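Local atomic coordinates of cellulase (Bacteroides salanitronis, PDB entry 6WQY), a protein that is a broad-specificity GH5_4 endoglucanase that hydrolyses beta-glucans such as cellulose, probably through this (beta/alpha)8-barrel domain. Residues 40-44 with 77-82; 57-63 with 360-365; 69-73 with 375-379; 305-311 with 339-345. All coordinates share one frame. Residue numbers count along the deposited sequence, not the author numbering.

Interaction 1: 40-44 with 77-82; sequences QLDAH and IPVTWL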
loop_
_atom_site.group_PDB
_atom_site.type_symbol
_atom_site.label_atom_id
_atom_site.label_comp_id
_atom_site.label_asym_id
_atom_site.label_seq_id
_atom_site.Cartn_x
_atom_site.Cartn_y
_atom_site.Cartn_z
ATOM N N GLN A 40 -5.256 7.972 -8.816
ATOM C CA GLN A 40 -4.804 7.719 -10.183
ATOM C C GLN A 40 -5.585 6.511 -10.702
ATOM O O GLN A 40 -6.793 6.629 -10.938
ATOM C CB GLN A 40 -3.285 7.595 -10.208
ATOM C CG GLN A 40 -2.676 7.804 -11.583
ATOM C CD GLN A 40 -2.578 9.264 -11.971
ATOM O OE1 GLN A 40 -2.234 10.121 -11.165
ATOM N NE2 GLN A 40 -2.852 9.554 -13.233
ATOM N N LEU A 41 -4.957 5.337 -10.857
ATOM C CA LEU A 41 -5.729 4.171 -11.297
ATOM C C LEU A 41 -6.716 3.699 -10.238
ATOM O O LEU A 41 -7.601 2.884 -10.547
ATOM C CB LEU A 41 -4.823 3.037 -11.761
ATOM C CG LEU A 41 -3.968 3.350 -12.979
ATOM C CD1 LEU A 41 -3.051 2.191 -13.333
ATOM C CD2 LEU A 41 -4.811 3.712 -14.184
ATOM N N ASP A 42 -6.585 4.198 -9.007
ATOM C CA ASP A 42 -7.573 3.974 -7.965
ATOM C C ASP A 42 -8.828 4.828 -8.128
ATOM O O ASP A 42 -9.876 4.485 -7.550
ATOM C CB ASP A 42 -6.978 4.188 -6.557
ATOM C CG ASP A 42 -6.097 5.436 -6.429
ATOM O OD1 ASP A 42 -5.235 5.680 -7.307
ATOM O OD2 ASP A 42 -6.265 6.164 -5.410
ATOM N N ALA A 43 -8.747 5.924 -8.873
ATOM C CA ALA A 43 -9.868 6.846 -8.985
ATOM C C ALA A 43 -11.005 6.203 -9.770
ATOM O O ALA A 43 -10.786 5.448 -10.726
ATOM C CB ALA A 43 -9.428 8.130 -9.680
ATOM N N HIS A 44 -12.228 6.526 -9.373
ATOM C CA HIS A 44 -13.403 5.998 -10.045
ATOM C C HIS A 44 -14.521 7.023 -9.914
ATOM O O HIS A 44 -14.603 7.746 -8.917
ATOM C CB HIS A 44 -13.827 4.636 -9.488
ATOM C CG HIS A 44 -14.109 4.643 -8.021
ATOM N ND1 HIS A 44 -15.395 4.660 -7.516
ATOM C CD2 HIS A 44 -13.280 4.629 -6.955
ATOM C CE1 HIS A 44 -15.337 4.659 -6.195
ATOM N NE2 HIS A 44 -14.066 4.640 -5.829
ATOM N N ILE A 77 1.084 1.086 -6.939
ATOM C CA ILE A 77 0.155 1.502 -7.979
ATOM C C ILE A 77 -1.205 0.937 -7.577
ATOM O O ILE A 77 -1.572 -0.185 -7.973
ATOM C CB ILE A 77 0.593 0.953 -9.351
ATOM C CG1 ILE A 77 2.007 1.413 -9.722
ATOM C CG2 ILE A 77 -0.409 1.363 -10.427
ATOM C CD1 ILE A 77 2.661 0.582 -10.807
ATOM N N PRO A 78 -1.990 1.663 -6.790
ATOM C CA PRO A 78 -3.347 1.203 -6.482
ATOM C C PRO A 78 -4.162 1.156 -7.763
ATOM O O PRO A 78 -4.102 2.079 -8.582
ATOM C CB PRO A 78 -3.873 2.252 -5.504
ATOM C CG PRO A 78 -2.946 3.360 -5.518
ATOM C CD PRO A 78 -1.656 2.926 -6.119
ATOM N N VAL A 79 -4.955 0.089 -7.927
ATOM C CA VAL A 79 -5.785 -0.062 -9.120
ATOM C C VAL A 79 -7.202 -0.416 -8.680
ATOM O O VAL A 79 -7.417 -1.455 -8.046
ATOM C CB VAL A 79 -5.273 -1.147 -10.083
ATOM C CG1 VAL A 79 -6.187 -1.200 -11.312
ATOM C CG2 VAL A 79 -3.837 -0.891 -10.494
ATOM N N THR A 80 -8.157 0.436 -9.043
ATOM C CA THR A 80 -9.574 0.134 -8.919
ATOM C C THR A 80 -10.054 -0.448 -10.240
ATOM O O THR A 80 -9.746 0.090 -11.310
ATOM C CB THR A 80 -10.337 1.403 -8.562
ATOM O OG1 THR A 80 -9.934 1.789 -7.245
ATOM C CG2 THR A 80 -11.844 1.202 -8.600
ATOM N N TRP A 81 -10.811 -1.554 -10.172
ATOM C CA TRP A 81 -11.204 -2.306 -11.353
ATOM C C TRP A 81 -12.698 -2.181 -11.622
ATOM O O TRP A 81 -13.211 -2.803 -12.567
ATOM C CB TRP A 81 -10.806 -3.782 -11.210
ATOM C CG TRP A 81 -9.335 -3.998 -10.948
ATOM C CD1 TRP A 81 -8.714 -3.944 -9.743
ATOM C CD2 TRP A 81 -8.307 -4.297 -11.905
ATOM N NE1 TRP A 81 -7.370 -4.201 -9.873
ATOM C CE2 TRP A 81 -7.098 -4.422 -11.190
ATOM C CE3 TRP A 81 -8.284 -4.473 -13.291
ATOM C CZ2 TRP A 81 -5.889 -4.706 -11.815
ATOM C CZ3 TRP A 81 -7.077 -4.752 -13.902
ATOM C CH2 TRP A 81 -5.902 -4.875 -13.165
ATOM N N LEU A 82 -13.404 -1.412 -10.797
ATOM C CA LEU A 82 -14.837 -1.222 -10.927
ATOM C C LEU A 82 -15.192 -0.768 -12.334
ATOM O O LEU A 82 -14.544 0.100 -12.919
ATOM C CB LEU A 82 -15.301 -0.171 -9.911
ATOM C CG LEU A 82 -15.190 -0.580 -8.440
ATOM C CD1 LEU A 82 -15.474 0.630 -7.549
ATOM C CD2 LEU A 82 -16.117 -1.717 -8.122
HETATM O O HOH W 1 -2.617 4.253 -9.425
#

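Interaction 2: 57-63 with 360-365; sequences AAATQAL and FNHATG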
loop_
_atom_site.group_PDB
_atom_site.type_symbol
_atom_site.label_atom_id
_atom_site.label_comp_id
_atom_site.label_asym_id
_atom_site.label_seq_id
_atom_site.Cartn_x
_atom_site.Cartn_y
_atom_site.Cartn_z
ATOM N N ALA A 57 -3.920 14.407 -14.087
ATOM C CA ALA A 57 -3.788 14.001 -15.477
ATOM C C ALA A 57 -3.125 12.627 -15.530
ATOM O O ALA A 57 -2.607 12.121 -14.533
ATOM C CB ALA A 57 -3.001 15.041 -16.269
ATOM N N ALA A 58 -3.147 12.018 -16.712
ATOM C CA ALA A 58 -2.664 10.654 -16.867
ATOM C C ALA A 58 -1.190 10.533 -16.512
ATOM O O ALA A 58 -0.364 11.371 -16.877
ATOM C CB ALA A 58 -2.891 10.191 -18.304
ATOM N N ALA A 59 -0.854 9.452 -15.811
ATOM C CA ALA A 59 0.528 9.185 -15.418
ATOM C C ALA A 59 1.378 8.862 -16.639
ATOM O O ALA A 59 0.886 8.330 -17.640
ATOM C CB ALA A 59 0.578 8.032 -14.418
ATOM N N THR A 60 2.682 9.157 -16.534
ATOM C CA THR A 60 3.602 9.068 -17.657
ATOM C C THR A 60 4.932 8.458 -17.227
ATOM O O THR A 60 5.269 8.409 -16.043
ATOM C CB THR A 60 3.924 10.473 -18.173
ATOM O OG1 THR A 60 4.529 11.195 -17.079
ATOM C CG2 THR A 60 2.681 11.187 -18.667
ATOM N N GLN A 61 5.716 8.053 -18.232
ATOM C CA GLN A 61 7.097 7.666 -17.974
ATOM C C GLN A 61 7.864 8.785 -17.289
ATOM O O GLN A 61 8.710 8.532 -16.426
ATOM C CB GLN A 61 7.790 7.280 -19.282
ATOM C CG GLN A 61 9.197 6.756 -19.089
ATOM C CD GLN A 61 9.193 5.427 -18.374
ATOM O OE1 GLN A 61 8.675 4.440 -18.885
ATOM N NE2 GLN A 61 9.705 5.408 -17.160
ATOM N N ALA A 62 7.594 10.036 -17.666
ATOM C CA ALA A 62 8.314 11.158 -17.082
ATOM C C ALA A 62 8.161 11.191 -15.567
ATOM O O ALA A 62 9.109 11.526 -14.847
ATOM C CB ALA A 62 7.850 12.477 -17.695
ATOM N N LEU A 63 6.977 10.862 -15.055
ATOM C CA LEU A 63 6.793 10.796 -13.605
ATOM C C LEU A 63 7.714 9.751 -12.992
ATOM O O LEU A 63 8.393 10.009 -11.997
ATOM C CB LEU A 63 5.338 10.478 -13.254
ATOM C CG LEU A 63 5.118 10.124 -11.779
ATOM C CD1 LEU A 63 5.386 11.310 -10.853
ATOM C CD2 LEU A 63 3.739 9.543 -11.575
ATOM N N PHE A 360 4.784 15.352 -6.330
ATOM C CA PHE A 360 5.048 15.488 -7.750
ATOM C C PHE A 360 3.739 15.712 -8.497
ATOM O O PHE A 360 2.691 15.164 -8.119
ATOM C CB PHE A 360 5.638 14.196 -8.353
ATOM C CG PHE A 360 6.935 13.766 -7.742
ATOM C CD1 PHE A 360 6.944 12.978 -6.608
ATOM C CD2 PHE A 360 8.136 14.134 -8.303
ATOM C CE1 PHE A 360 8.134 12.579 -6.032
ATOM C CE2 PHE A 360 9.334 13.733 -7.736
ATOM C CZ PHE A 360 9.326 12.949 -6.600
ATOM N N ASN A 361 3.805 16.469 -9.587
ATOM C CA ASN A 361 2.742 16.411 -10.583
ATOM C C ASN A 361 2.792 15.027 -11.233
ATOM O O ASN A 361 3.845 14.597 -11.719
ATOM C CB ASN A 361 2.934 17.523 -11.615
ATOM C CG ASN A 361 1.813 17.572 -12.626
ATOM O OD1 ASN A 361 1.666 16.654 -13.435
ATOM N ND2 ASN A 361 1.019 18.625 -12.592
ATOM N N HIS A 362 1.659 14.299 -11.214
ATOM C CA HIS A 362 1.652 12.909 -11.635
ATOM C C HIS A 362 1.815 12.733 -13.140
ATOM O O HIS A 362 2.054 11.608 -13.590
ATOM C CB HIS A 362 0.366 12.214 -11.183
ATOM C CG HIS A 362 0.279 11.975 -9.709
ATOM N ND1 HIS A 362 -0.653 11.101 -9.185
ATOM C CD2 HIS A 362 0.975 12.462 -8.650
ATOM C CE1 HIS A 362 -0.536 11.065 -7.869
ATOM N NE2 HIS A 362 0.444 11.882 -7.518
ATOM N N ALA A 363 1.694 13.804 -13.916
ATOM C CA ALA A 363 1.864 13.728 -15.356
ATOM C C ALA A 363 3.185 14.304 -15.838
ATOM O O ALA A 363 3.804 13.743 -16.750
ATOM C CB ALA A 363 0.715 14.458 -16.062
ATOM N N THR A 364 3.649 15.422 -15.274
ATOM C CA THR A 364 4.917 15.994 -15.725
ATOM C C THR A 364 6.107 15.477 -14.933
ATOM O O THR A 364 7.240 15.577 -15.408
ATOM C CB THR A 364 4.912 17.522 -15.594
ATOM O OG1 THR A 364 4.843 17.853 -14.205
ATOM C CG2 THR A 364 3.744 18.140 -16.339
ATOM N N GLY A 365 5.888 14.961 -13.736
ATOM C CA GLY A 365 6.973 14.551 -12.878
ATOM C C GLY A 365 7.679 15.670 -12.146
ATOM O O GLY A 365 8.633 15.402 -11.405
HETATM O O HOH W 2 -1.738 16.123 -13.124
#

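Interaction 3: 69-73 with 375-379; sequences NAGFT and IDVMK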
loop_
_atom_site.group_PDB
_atom_site.type_symbol
_atom_site.label_atom_id
_atom_site.label_comp_id
_atom_site.label_asym_id
_atom_site.label_seq_id
_atom_site.Cartn_x
_atom_site.Cartn_y
_atom_site.Cartn_z
ATOM N N ASN A 69 14.879 9.383 -10.156
ATOM C CA ASN A 69 15.915 10.400 -9.994
ATOM C C ASN A 69 15.902 11.001 -8.597
ATOM O O ASN A 69 16.953 11.385 -8.079
ATOM C CB ASN A 69 15.745 11.507 -11.036
ATOM C CG ASN A 69 16.098 11.050 -12.434
ATOM O OD1 ASN A 69 16.792 10.050 -12.617
ATOM N ND2 ASN A 69 15.631 11.790 -13.433
ATOM N N ALA A 70 14.725 11.102 -7.988
ATOM C CA ALA A 70 14.589 11.644 -6.643
ATOM C C ALA A 70 15.043 10.672 -5.562
ATOM O O ALA A 70 15.176 11.083 -4.403
ATOM C CB ALA A 70 13.134 12.045 -6.377
ATOM N N GLY A 71 15.272 9.408 -5.898
ATOM C CA GLY A 71 15.774 8.441 -4.956
ATOM C C GLY A 71 14.758 7.492 -4.369
ATOM O O GLY A 71 15.101 6.755 -3.430
ATOM N N PHE A 72 13.537 7.469 -4.880
ATOM C CA PHE A 72 12.610 6.422 -4.477
ATOM C C PHE A 72 13.046 5.086 -5.068
ATOM O O PHE A 72 13.680 5.027 -6.123
ATOM C CB PHE A 72 11.190 6.779 -4.928
ATOM C CG PHE A 72 10.570 7.864 -4.104
ATOM C CD1 PHE A 72 9.937 7.566 -2.901
ATOM C CD2 PHE A 72 10.659 9.195 -4.491
ATOM C CE1 PHE A 72 9.384 8.552 -2.121
ATOM C CE2 PHE A 72 10.103 10.193 -3.701
ATOM C CZ PHE A 72 9.471 9.874 -2.511
ATOM N N THR A 73 12.696 4.007 -4.366
ATOM C CA THR A 73 13.056 2.640 -4.734
ATOM C C THR A 73 11.905 1.881 -5.375
ATOM O O THR A 73 12.121 1.038 -6.269
ATOM C CB THR A 73 13.473 1.861 -3.472
ATOM O OG1 THR A 73 14.310 2.673 -2.647
ATOM C CG2 THR A 73 14.179 0.554 -3.834
ATOM N N ILE A 375 11.281 14.851 0.585
ATOM C CA ILE A 375 11.929 13.645 0.090
ATOM C C ILE A 375 13.256 13.427 0.795
ATOM O O ILE A 375 13.584 12.305 1.194
ATOM C CB ILE A 375 12.076 13.739 -1.441
ATOM C CG1 ILE A 375 10.694 13.737 -2.101
ATOM C CG2 ILE A 375 12.940 12.616 -1.960
ATOM C CD1 ILE A 375 10.675 14.233 -3.531
ATOM N N ASP A 376 14.021 14.503 0.991
ATOM C CA ASP A 376 15.324 14.366 1.631
ATOM C C ASP A 376 15.214 13.816 3.042
ATOM O O ASP A 376 16.035 12.998 3.444
ATOM C CB ASP A 376 16.045 15.715 1.634
ATOM C CG ASP A 376 16.563 16.104 0.260
ATOM O OD1 ASP A 376 16.573 15.243 -0.651
ATOM O OD2 ASP A 376 16.967 17.276 0.095
ATOM N N VAL A 377 14.217 14.252 3.821
ATOM C CA VAL A 377 14.130 13.744 5.193
ATOM C C VAL A 377 13.668 12.288 5.224
ATOM O O VAL A 377 14.082 11.524 6.094
ATOM C CB VAL A 377 13.295 14.637 6.137
ATOM C CG1 VAL A 377 13.838 16.059 6.168
ATOM C CG2 VAL A 377 11.827 14.610 5.779
ATOM N N MET A 378 12.808 11.893 4.280
ATOM C CA MET A 378 12.382 10.495 4.224
ATOM C C MET A 378 13.538 9.600 3.802
ATOM O O MET A 378 13.747 8.529 4.381
ATOM C CB MET A 378 11.175 10.335 3.285
ATOM C CG MET A 378 9.941 11.067 3.785
ATOM S SD MET A 378 8.386 10.567 3.037
ATOM C CE MET A 378 8.661 11.052 1.331
ATOM N N LYS A 379 14.329 10.048 2.823
ATOM C CA LYS A 379 15.487 9.271 2.396
ATOM C C LYS A 379 16.496 9.120 3.525
ATOM O O LYS A 379 17.131 8.071 3.668
ATOM C CB LYS A 379 16.172 9.944 1.208
ATOM C CG LYS A 379 15.367 9.854 -0.070
ATOM C CD LYS A 379 16.212 10.098 -1.309
ATOM C CE LYS A 379 16.833 11.471 -1.339
ATOM N NZ LYS A 379 17.638 11.637 -2.587
#

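Interaction 4: 305-311 with 339-345; sequences AYIGEMG and GMPPFYW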
loop_
_atom_site.group_PDB
_atom_site.type_symbol
_atom_site.label_atom_id
_atom_site.label_comp_id
_atom_site.label_asym_id
_atom_site.label_seq_id
_atom_site.Cartn_x
_atom_site.Cartn_y
_atom_site.Cartn_z
ATOM N N ALA A 305 7.089 -7.582 6.327
ATOM C CA ALA A 305 5.927 -6.708 6.384
ATOM C C ALA A 305 6.299 -5.360 5.800
ATOM O O ALA A 305 7.457 -4.942 5.857
ATOM C CB ALA A 305 5.441 -6.537 7.826
ATOM N N TYR A 306 5.294 -4.652 5.273
ATOM C CA TYR A 306 5.531 -3.335 4.706
ATOM C C TYR A 306 4.393 -2.399 5.063
ATOM O O TYR A 306 3.272 -2.814 5.341
ATOM C CB TYR A 306 5.748 -3.358 3.190
ATOM C CG TYR A 306 4.565 -3.807 2.344
ATOM C CD1 TYR A 306 4.252 -5.148 2.214
ATOM C CD2 TYR A 306 3.786 -2.890 1.648
ATOM C CE1 TYR A 306 3.194 -5.569 1.425
ATOM C CE2 TYR A 306 2.727 -3.297 0.856
ATOM C CZ TYR A 306 2.430 -4.646 0.736
ATOM O OH TYR A 306 1.406 -5.104 -0.056
ATOM N N ILE A 307 4.711 -1.109 5.063
ATOM C CA ILE A 307 3.749 -0.046 5.351
ATOM C C ILE A 307 3.330 0.495 3.987
ATOM O O ILE A 307 3.997 1.345 3.386
ATOM C CB ILE A 307 4.350 1.019 6.265
ATOM C CG1 ILE A 307 4.737 0.422 7.624
ATOM C CG2 ILE A 307 3.378 2.169 6.444
ATOM C CD1 ILE A 307 5.757 1.223 8.365
ATOM N N GLY A 308 2.229 -0.039 3.468
ATOM C CA GLY A 308 1.794 0.266 2.121
ATOM C C GLY A 308 1.312 1.687 1.924
ATOM O O GLY A 308 1.283 2.158 0.782
ATOM N N GLU A 309 0.903 2.363 3.006
ATOM C CA GLU A 309 0.544 3.771 2.966
ATOM C C GLU A 309 0.928 4.411 4.298
ATOM O O GLU A 309 0.665 3.838 5.364
ATOM C CB GLU A 309 -0.953 3.997 2.747
ATOM C CG GLU A 309 -1.498 3.441 1.460
ATOM C CD GLU A 309 -2.991 3.679 1.260
ATOM O OE1 GLU A 309 -3.571 4.551 1.959
ATOM O OE2 GLU A 309 -3.578 2.987 0.376
ATOM N N MET A 310 1.496 5.617 4.218
ATOM C CA MET A 310 1.816 6.488 5.348
ATOM C C MET A 310 1.951 7.890 4.751
ATOM O O MET A 310 1.944 8.052 3.525
ATOM C CB MET A 310 3.080 6.027 6.093
ATOM C CG MET A 310 4.291 5.766 5.222
ATOM S SD MET A 310 5.170 7.226 4.622
ATOM C CE MET A 310 5.816 7.924 6.150
ATOM N N GLY A 311 2.059 8.917 5.593
ATOM C CA GLY A 311 2.328 10.246 5.083
ATOM C C GLY A 311 1.746 11.329 5.970
ATOM O O GLY A 311 1.237 11.069 7.059
ATOM N N GLY A 339 11.902 -2.693 10.627
ATOM C CA GLY A 339 11.931 -3.722 9.602
ATOM C C GLY A 339 10.938 -3.621 8.473
ATOM O O GLY A 339 10.731 -4.617 7.770
ATOM N N MET A 340 10.337 -2.453 8.237
ATOM C CA MET A 340 9.269 -2.321 7.247
ATOM C C MET A 340 9.555 -1.191 6.265
ATOM O O MET A 340 9.863 -0.070 6.695
ATOM C CB MET A 340 7.946 -2.024 7.965
ATOM C CG MET A 340 7.473 -3.165 8.846
ATOM S SD MET A 340 6.002 -2.743 9.801
ATOM C CE MET A 340 6.752 -1.773 11.114
ATOM N N PRO A 341 9.463 -1.425 4.958
ATOM C CA PRO A 341 9.583 -0.310 4.003
ATOM C C PRO A 341 8.324 0.536 4.016
ATOM O O PRO A 341 7.219 -0.007 3.955
ATOM C CB PRO A 341 9.751 -1.006 2.647
ATOM C CG PRO A 341 9.195 -2.374 2.830
ATOM C CD PRO A 341 9.364 -2.738 4.282
ATOM N N PRO A 342 8.460 1.873 4.093
ATOM C CA PRO A 342 7.285 2.751 4.056
ATOM C C PRO A 342 7.021 3.291 2.662
ATOM O O PRO A 342 7.959 3.641 1.933
ATOM C CB PRO A 342 7.696 3.883 5.001
ATOM C CG PRO A 342 9.194 4.020 4.753
ATOM C CD PRO A 342 9.694 2.611 4.445
ATOM N N PHE A 343 5.732 3.393 2.303
ATOM C CA PHE A 343 5.285 3.935 1.021
ATOM C C PHE A 343 4.455 5.188 1.284
ATOM O O PHE A 343 3.350 5.107 1.832
ATOM C CB PHE A 343 4.445 2.910 0.251
ATOM C CG PHE A 343 5.251 1.779 -0.355
ATOM C CD1 PHE A 343 5.840 0.806 0.451
ATOM C CD2 PHE A 343 5.400 1.685 -1.720
ATOM C CE1 PHE A 343 6.587 -0.226 -0.117
ATOM C CE2 PHE A 343 6.133 0.656 -2.292
ATOM C CZ PHE A 343 6.722 -0.300 -1.487
ATOM N N TYR A 344 4.986 6.337 0.887
ATOM C CA TYR A 344 4.319 7.619 1.087
ATOM C C TYR A 344 3.080 7.724 0.203
ATOM O O TYR A 344 3.110 7.350 -0.971
ATOM C CB TYR A 344 5.336 8.736 0.758
ATOM C CG TYR A 344 4.739 10.120 0.846
ATOM C CD1 TYR A 344 4.729 10.830 2.042
ATOM C CD2 TYR A 344 4.112 10.694 -0.259
ATOM C CE1 TYR A 344 4.124 12.067 2.126
ATOM C CE2 TYR A 344 3.496 11.919 -0.173
ATOM C CZ TYR A 344 3.508 12.601 1.023
ATOM O OH TYR A 344 2.880 13.822 1.150
ATOM N N TRP A 345 1.984 8.248 0.763
ATOM C CA TRP A 345 0.730 8.402 0.025
ATOM C C TRP A 345 0.703 9.730 -0.729
ATOM O O TRP A 345 0.564 10.795 -0.117
ATOM C CB TRP A 345 -0.472 8.332 0.978
ATOM C CG TRP A 345 -1.770 8.527 0.247
ATOM C CD1 TRP A 345 -2.574 9.610 0.291
ATOM C CD2 TRP A 345 -2.357 7.632 -0.702
ATOM N NE1 TRP A 345 -3.642 9.454 -0.563
ATOM C CE2 TRP A 345 -3.529 8.240 -1.189
ATOM C CE3 TRP A 345 -2.021 6.355 -1.165
ATOM C CZ2 TRP A 345 -4.351 7.621 -2.131
ATOM C CZ3 TRP A 345 -2.829 5.753 -2.106
ATOM C CH2 TRP A 345 -3.980 6.383 -2.573
HETATM O O HOH W 3 10.063 -6.759 6.047
#

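Interaction 1: 40-44 with 77-82
Leu41, Thr80 and Asp42 carry most of this loop-to-loop contact. Leu41 turns its side chain onto the 77-82 segment, where CD1 lies 4.0 Å from Ile77 CG2 and CB rests 3.4 Å from Pro78 O. Its carbonyl O accepts a 2.9 Å hydrogen bond from Thr80 N, while a water links Leu41 N (2.9 Å) to Pro78 O (2.8 Å). Thr80 adds a second tie: its OG1 donates to Asp42 O at 2.7 Å. Residues 40-43 form a type I turn, within which Asp42 OD1 accepts from Gln40 N at 2.7 Å. Farther out, Leu82 CD1 sits over one face of the His44 ring, a CH-pi contact 4.2 Å from its centroid. Both segments continue from the C-terminal ends of neighbouring barrel strands, 34-37 and 74-77, so the contact joins the loops that follow two adjacent strands; helix 95-110 packs against Val79, and strand 114-118 against Ile77.

Interaction 2: 57-63 with 360-365
Phe360 opens the segment by setting its CB 3.8 Å from Leu63 CD1, an apolar contact at the start of helix 61-70. Asn361 shapes the turn that follows: its OD1 accepts from Ala363 N (2.9 Å) and Thr364 N (3.0 Å), an Asx turn and Asx motif, while its carbonyl O lies 3.7 Å from Leu63 CD1. His362 offers its carbonyl O to Ala59 CA in a CA-H...O contact of 3.4 Å; its ring is held by Gln40 and Asp346. In the (beta/alpha)8 barrel this turn belongs to the connection between the last strand, 342-346, and the closing helix 371-383, and it meets the start of the helix that follows the first barrel strand. Ala363 O accepts a hydrogen bond from Thr60 OG1 (2.7 Å). Thr60 is the N-cap residue, and the same OG1 accepts from Leu63 N at 3.2 Å, so one side chain both caps the helix and binds the turn. Ala363 CB meets Ala57 CB at 3.8 Å. Thr364 O approaches Ala62 CB at 3.9 Å. Gly365, with positive phi, brings its CA within 3.8 Å of Leu63 CA; a CB on it would clash with Ala62 O, 2.8 Å away.

Interaction 3: 69-73 with 375-379
In the outer helical layer of the (beta/alpha)8 barrel, the C-terminal end of helix 61-70 meets helix 371-383, the last helix of the chain. The first helix ends in a Schellman motif, with Gly71 at positive phi, and the turn creates a shallow hollow where a side chain is missing. The aliphatic stem of Lys379 fills it: CD lies 4.0 Å from Gly71 CA, and a CB on Gly71 would fall just 2.7 Å from that same CD. One helical turn earlier, Ile375 is the main bump. It projects toward the 69-73 segment and lodges between Ala70 and Phe72, its CG2 3.6 Å from Ala70 O, its CD1 4.4 Å from Ala70 CB and its CG1 3.9 Å from Phe72 CE2. The CA-to-CB bond of Phe72 points sideways, and the ring then reaches the partner helix, so that Met378 CE comes to the ring edge, 4.1 Å from Phe72 CZ. Met378 also touches Cys332 of helix 318-337, while Phe72 packs edge-to-face with Trp35. The groove is thus apolar at its base, and at its outer lip Lys379 NZ donates a 3.1 Å hydrogen bond to Ala70 O.

Interaction 4: 305-311 with 339-345
Ile307 and Pro342 form a bridged pair of this parallel strand contact, their side chains on the same face of the sheet. Ile307 CD1 packs 3.9 Å from Met340 CB, and Met310 CG lies 3.9 Å from Pro342 CB; helices 284-299 and 318-337 cover this layer. Tyr306 takes a different course, its CB meeting Pro341 CG at 3.6 Å and its CD2 approaching Phe343 CE1 at 4.2 Å. The backbones join by a parallel ladder: Ile307 N donates to Pro341 O (3.0 Å), Phe343 N to Ile307 O (2.9 Å) and Trp345 N to Met310 O (2.8 Å). Between the last two the register slips by one residue, a beta bulge, and the bond from Met310 N to Phe343 O (3.1 Å) is weak. Strands 305-310 and 342-346 with helix 318-337 make the final beta-alpha-beta unit of the barrel. At the polar edge, Glu309 CD sits 3.7 Å from Trp345 CE3. In GH5 enzymes the nucleophile is a glutamate at the end of barrel strand seven, consistent with the place of Glu309; its salt bridge to Arg76 and hydrogen bond with Tyr253 would favour a charged, oriented carboxylate.

All four contacts belong to one (beta/alpha)8 barrel, whose sheet closes between strands 342-346 and 34-37. Interactions 1, 2 and 3 cross along the chain, and interaction 4 falls between the two segments of both 2 and 3. Interactions 2 and 3, with centres about 17 Å apart, share helix 61-70 and meet where Phe360 CZ lies 3.6 Å from Ile375 CD1; both tie the early helix to the chain's last part. Gln40 joins interactions 1 and 2 through His362 and Ala57. Interaction 4 touches interaction 1 where Asp42 OD2 lies 3.6 Å from Trp345 CH2, and interaction 3 through Met378 and Tyr344, so strands and helices from the start and the end of the chain are joined in one barrel.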